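PDB 3D00: tungsten formylmethanofuran dehydrogenase subunit E, which binds zinc through a C-terminal treble-clef finger and, as an FmdE-family protein, is probably linked to formylmethanofuran dehydrogenase chemistry. Local coordinates for the interface of chains A and B. Residues are numbered along the deposited sequence; one frame, centred on the assembly and turned at random. Chains: chain A/B, Tungsten formylmethanofuran dehydrogenase subunit E.

The interface of chains A and B. Residues chain A 53, 80, 88, 148-151, 154; chain B 187-191.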
# COMPACT_ATOMS: atom_id res chain seq x y z
N ILE A 53 -1.86 -10.89 3.05
CA ILE A 53 -2.03 -10.83 1.60
C ILE A 53 -3.44 -10.37 1.28
O ILE A 53 -4.40 -10.94 1.81
CB ILE A 53 -1.85 -12.22 0.91
CG1 ILE A 53 -0.39 -12.60 0.78
CG2 ILE A 53 -2.41 -12.21 -0.52
CD1 ILE A 53 -0.22 -14.01 1.06
N LEU A 80 -1.83 -8.87 -4.15
CA LEU A 80 -1.89 -9.56 -5.43
C LEU A 80 -3.14 -9.03 -6.07
O LEU A 80 -4.24 -9.30 -5.62
CB LEU A 80 -1.98 -11.06 -5.21
CG LEU A 80 -0.81 -11.62 -4.40
CD1 LEU A 80 -1.12 -13.05 -4.04
CD2 LEU A 80 0.52 -11.56 -5.17
N SER A 88 -5.74 -12.86 3.40
CA SER A 88 -5.20 -13.88 4.27
C SER A 88 -4.18 -13.25 5.20
O SER A 88 -3.45 -12.30 4.81
CB SER A 88 -4.57 -15.02 3.49
OG SER A 88 -3.40 -14.60 2.82
N VAL A 148 -5.30 -21.93 5.06
CA VAL A 148 -4.44 -21.96 3.89
C VAL A 148 -2.97 -22.11 4.29
O VAL A 148 -2.59 -21.80 5.41
CB VAL A 148 -4.63 -20.68 3.00
CG1 VAL A 148 -6.06 -20.60 2.46
CG2 VAL A 148 -4.22 -19.37 3.73
N LYS A 149 -2.15 -22.58 3.37
CA LYS A 149 -0.70 -22.49 3.50
C LYS A 149 -0.12 -21.86 2.24
O LYS A 149 -0.48 -22.21 1.11
CB LYS A 149 -0.11 -23.86 3.74
CG LYS A 149 1.41 -23.89 3.92
N LEU A 150 0.77 -20.89 2.44
CA LEU A 150 1.34 -20.16 1.33
C LEU A 150 2.30 -21.05 0.52
O LEU A 150 2.93 -21.97 1.05
CB LEU A 150 2.01 -18.86 1.81
CG LEU A 150 1.05 -17.70 2.08
CD1 LEU A 150 0.52 -17.09 0.78
CD2 LEU A 150 -0.15 -18.09 2.99
N LYS A 151 2.35 -20.77 -0.78
CA LYS A 151 3.33 -21.37 -1.70
C LYS A 151 4.74 -20.94 -1.28
O LYS A 151 4.93 -19.82 -0.86
CB LYS A 151 3.04 -20.94 -3.16
CG LYS A 151 1.95 -21.79 -3.87
CD LYS A 151 1.55 -21.23 -5.25
CE LYS A 151 0.33 -21.98 -5.83
N PHE A 154 6.41 -17.28 -1.67
CA PHE A 154 5.99 -16.19 -0.81
C PHE A 154 6.75 -16.09 0.49
O PHE A 154 6.51 -15.18 1.28
CB PHE A 154 4.48 -16.26 -0.55
CG PHE A 154 3.69 -15.77 -1.70
CD1 PHE A 154 3.48 -16.58 -2.81
CD2 PHE A 154 3.26 -14.46 -1.75
CE1 PHE A 154 2.80 -16.11 -3.94
CE2 PHE A 154 2.59 -14.00 -2.85
CZ PHE A 154 2.37 -14.84 -3.97
N GLY B 187 -2.59 -17.52 -10.35
CA GLY B 187 -2.09 -16.50 -9.46
C GLY B 187 -2.21 -16.86 -7.98
O GLY B 187 -1.67 -16.14 -7.15
N SER B 188 -2.95 -17.92 -7.64
CA SER B 188 -3.09 -18.34 -6.27
C SER B 188 -1.75 -18.40 -5.56
O SER B 188 -0.84 -19.09 -6.01
CB SER B 188 -3.76 -19.70 -6.14
OG SER B 188 -3.94 -20.00 -4.76
N PRO B 189 -1.61 -17.69 -4.44
CA PRO B 189 -0.46 -17.85 -3.58
C PRO B 189 -0.50 -19.08 -2.65
O PRO B 189 0.46 -19.28 -1.92
CB PRO B 189 -0.51 -16.57 -2.76
CG PRO B 189 -1.91 -16.27 -2.64
CD PRO B 189 -2.52 -16.64 -3.93
N TYR B 190 -1.57 -19.87 -2.66
CA TYR B 190 -1.78 -20.88 -1.63
C TYR B 190 -1.55 -22.23 -2.23
O TYR B 190 -1.72 -22.41 -3.44
CB TYR B 190 -3.19 -20.82 -1.07
CG TYR B 190 -3.64 -19.42 -0.74
CD1 TYR B 190 -3.02 -18.71 0.26
CD2 TYR B 190 -4.67 -18.81 -1.43
CE1 TYR B 190 -3.40 -17.36 0.56
CE2 TYR B 190 -5.07 -17.47 -1.13
CZ TYR B 190 -4.41 -16.77 -0.12
OH TYR B 190 -4.75 -15.44 0.22
N LEU B 191 -1.16 -23.17 -1.38
CA LEU B 191 -0.92 -24.54 -1.81
C LEU B 191 -2.23 -25.26 -2.05
O LEU B 191 -3.28 -24.94 -1.47
CB LEU B 191 -0.12 -25.32 -0.77
CG LEU B 191 1.33 -24.96 -0.49
CD1 LEU B 191 1.78 -25.79 0.70
CD2 LEU B 191 2.24 -25.16 -1.70
OXT LEU B 191 -2.23 -26.24 -2.82
O HOH W 1 -3.51 -23.80 0.97
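The carbonyl oxygen of A:Lys149 is held by two partners, the backbone N-H of B:Leu191 and, weakly, water 1; the N-H approaches nearly along the C=O axis, N to O 2.8 Å. This is the C-terminal tail of one FmdE-family subunit, just beyond the last helix of its treble-clef zinc finger (182-187), docked on the FmdE core of the second copy in the deposited assembly, an exchange that may reflect a dimer in solution. A:Leu150 and B:Tyr190 form an antiparallel beta bridge, closed on its other side by A:Lys151 N, which donates to B:Pro189 O at 2.7 Å within the carbonyl plane. Water 1 extends the backbone pairing, joining A:Lys149 N to the terminal B:Leu191 O, 2.7 Å from the water oxygen.

The ring of B:Tyr190, its CG anti to the carbonyl carbon (chi1 -47°), stands between CG of its neighbour B:Pro189, over the centre of one face, and A:Val148 CG1, toward the rim of the other. A:Val148 crosses it obliquely, and A:Leu150 runs alongside. At the ring's edge, in plane, A:Ser88 OG is tucked between its own backbone N and carbonyl carbon (chi1 68°) and hydrogen-bonds the phenol OH at 3.0 Å, with either hydroxyl as possible donor. An alanine in place of B:Tyr190 would remove the ring and its hydroxyl, and would probably loosen the tail against A:Val148 and leave A:Ser88 without this partner.

B:Pro189 presses its ring against a second apolar patch: CB sits over the face of A:Phe154, 3.8 Å from the centroid, while CG meets A:Leu80 CD1 at 3.6 Å as the two side chains run antiparallel. A:Leu80 CD2 touches the A:Phe154 ring at its edge. B:Leu191 spreads its methyls, CD1 toward CG, the last modelled atom of A:Lys149, and CD2 toward A:Lys151 CA.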